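Histidine--tRNA ligase (Thermus thermophilus, PDB 1H4V) catalyses the ATP-dependent attachment of L-histidine to tRNA(His), releasing AMP and diphosphate, and works as a homodimeric class II aminoacyl-tRNA synthetase. Local coordinates at residues Q21-T26 against E310-A315. Numbering follows the deposited sequence.
With SO4 (sulfate ion), chain B.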
loop_
_atom_site.group_PDB
_atom_site.type_symbol
_atom_site.label_atom_id
_atom_site.label_comp_id
_atom_site.label_asym_id
_atom_site.label_seq_id
_atom_site.Cartn_x
_atom_site.Cartn_y
_atom_site.Cartn_z
ATOM N N GLN A 21 4.266 -4.251 7.732
ATOM C CA GLN A 21 3.697 -5.272 6.861
ATOM C C GLN A 21 3.144 -6.447 7.659
ATOM O O GLN A 21 2.160 -7.057 7.253
ATOM C CB GLN A 21 4.742 -5.750 5.849
ATOM C CG GLN A 21 5.272 -4.600 4.985
ATOM C CD GLN A 21 6.340 -5.017 4.007
ATOM O OE1 GLN A 21 7.273 -5.730 4.363
ATOM N NE2 GLN A 21 6.223 -4.552 2.764
ATOM N N ARG A 22 3.768 -6.758 8.791
ATOM C CA ARG A 22 3.303 -7.855 9.623
ATOM C C ARG A 22 1.968 -7.473 10.238
ATOM O O ARG A 22 1.014 -8.255 10.244
ATOM C CB ARG A 22 4.303 -8.157 10.740
ATOM C CG ARG A 22 5.448 -9.048 10.328
ATOM C CD ARG A 22 5.891 -9.886 11.510
ATOM N NE ARG A 22 7.046 -10.721 11.205
ATOM C CZ ARG A 22 7.538 -11.630 12.041
ATOM N NH1 ARG A 22 6.965 -11.813 13.222
ATOM N NH2 ARG A 22 8.610 -12.341 11.702
ATOM N N ILE A 23 1.921 -6.254 10.759
ATOM C CA ILE A 23 0.725 -5.738 11.388
ATOM C C ILE A 23 -0.450 -5.770 10.426
ATOM O O ILE A 23 -1.530 -6.262 10.777
ATOM C CB ILE A 23 0.968 -4.306 11.897
ATOM C CG1 ILE A 23 2.060 -4.344 12.977
ATOM C CG2 ILE A 23 -0.308 -3.725 12.474
ATOM C CD1 ILE A 23 2.502 -2.991 13.468
ATOM N N VAL A 24 -0.243 -5.263 9.212
ATOM C CA VAL A 24 -1.311 -5.258 8.222
ATOM C C VAL A 24 -1.660 -6.682 7.787
ATOM O O VAL A 24 -2.841 -7.004 7.636
ATOM C CB VAL A 24 -0.933 -4.374 6.985
ATOM C CG1 VAL A 24 -1.898 -4.613 5.846
ATOM C CG2 VAL A 24 -0.989 -2.885 7.377
ATOM N N ALA A 25 -0.651 -7.540 7.604
ATOM C CA ALA A 25 -0.895 -8.929 7.200
ATOM C C ALA A 25 -1.737 -9.641 8.258
ATOM O O ALA A 25 -2.577 -10.475 7.935
ATOM C CB ALA A 25 0.427 -9.684 6.993
ATOM N N THR A 26 -1.503 -9.315 9.522
ATOM C CA THR A 26 -2.271 -9.922 10.594
ATOM C C THR A 26 -3.724 -9.450 10.562
ATOM O O THR A 26 -4.644 -10.251 10.707
ATOM C CB THR A 26 -1.660 -9.598 11.949
ATOM O OG1 THR A 26 -0.385 -10.239 12.044
ATOM C CG2 THR A 26 -2.563 -10.082 13.074
ATOM N N GLU A 310 1.373 2.668 13.439
ATOM C CA GLU A 310 2.518 3.154 14.203
ATOM C C GLU A 310 2.290 3.012 15.707
ATOM O O GLU A 310 3.218 2.708 16.446
ATOM C CB GLU A 310 2.839 4.619 13.874
ATOM C CG GLU A 310 3.405 4.868 12.481
ATOM C CD GLU A 310 2.329 4.928 11.402
ATOM O OE1 GLU A 310 1.121 4.864 11.746
ATOM O OE2 GLU A 310 2.697 5.046 10.210
ATOM N N ARG A 311 1.057 3.229 16.160
ATOM C CA ARG A 311 0.745 3.093 17.581
ATOM C C ARG A 311 1.006 1.649 17.994
ATOM O O ARG A 311 1.580 1.382 19.049
ATOM C CB ARG A 311 -0.728 3.415 17.858
ATOM C CG ARG A 311 -1.123 4.869 17.706
ATOM C CD ARG A 311 -0.696 5.700 18.906
ATOM N NE ARG A 311 -1.151 7.087 18.790
ATOM C CZ ARG A 311 -2.428 7.457 18.786
ATOM N NH1 ARG A 311 -3.386 6.544 18.899
ATOM N NH2 ARG A 311 -2.746 8.740 18.652
ATOM N N VAL A 312 0.557 0.721 17.154
ATOM C CA VAL A 312 0.727 -0.699 17.425
ATOM C C VAL A 312 2.189 -1.119 17.387
ATOM O O VAL A 312 2.629 -1.848 18.266
ATOM C CB VAL A 312 -0.103 -1.557 16.435
ATOM C CG1 VAL A 312 0.217 -3.029 16.618
ATOM C CG2 VAL A 312 -1.596 -1.316 16.687
ATOM N N ALA A 313 2.943 -0.657 16.388
ATOM C CA ALA A 313 4.364 -1.002 16.306
ATOM C C ALA A 313 5.084 -0.513 17.567
ATOM O O ALA A 313 6.009 -1.164 18.053
ATOM C CB ALA A 313 4.997 -0.381 15.068
ATOM N N LEU A 314 4.668 0.636 18.097
ATOM C CA LEU A 314 5.297 1.145 19.311
ATOM C C LEU A 314 4.931 0.247 20.489
ATOM O O LEU A 314 5.781 -0.080 21.322
ATOM C CB LEU A 314 4.862 2.586 19.604
ATOM C CG LEU A 314 5.619 3.708 18.884
ATOM C CD1 LEU A 314 4.905 5.031 19.121
ATOM C CD2 LEU A 314 7.057 3.782 19.378
ATOM N N ALA A 315 3.668 -0.157 20.561
ATOM C CA ALA A 315 3.237 -1.029 21.645
ATOM C C ALA A 315 4.026 -2.335 21.607
ATOM O O ALA A 315 4.467 -2.825 22.645
ATOM C CB ALA A 315 1.750 -1.304 21.543
HETATM S S SO4 B . 9.153 -10.916 7.820
HETATM O O1 SO4 B . 10.084 -11.379 8.868
HETATM O O2 SO4 B . 7.790 -10.828 8.375
HETATM O O3 SO4 B . 9.149 -11.854 6.686
HETATM O O4 SO4 B . 9.586 -9.588 7.342
#
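I23 reaches across to V312 and A313 with a single methyl group, and the side-chain contact between the two segments is apolar. Its CD1 lies 3.9 Å from CG1 of V312 and equally far, 3.9 Å, from CB of A313, and it rests against the backbone, 3.8 Å from N of A313. With CG1 anti to the carbonyl carbon (chi1 -63°) and chi2 extended at 174°, CD1 is carried out toward helix 309-318, spanning a gap at which the nearest CA atoms, those of I23 and A313, are 7.7 Å apart. I23 and V312 pass alongside one another in opposite directions, while A313 adds its methyl beside them.

Beside this contact, R22 O accepts from T26 N and, over the opposite face of its carbonyl plane, from T26 OG1 at 3.0 Å, which ties down the threonine hydroxyl. The R22 guanidinium presents its edge to a sulfate ion, probably from the crystallisation liquor; NE donates to sulfate O2 at 2.9 Å, NH2 more weakly to O1, and R18 binds the same ion.

The contact packs helix 309-318 of the class II catalytic domain onto helix 14-33. F307 of strand 302-308 touches both I23 and V312, L151 of helix 137-153 lies against V312, and Q21 NE2 hydrogen-bonds to E38 OE2 of the second subunit, so that another side of helix 14-33 meets the dimer partner.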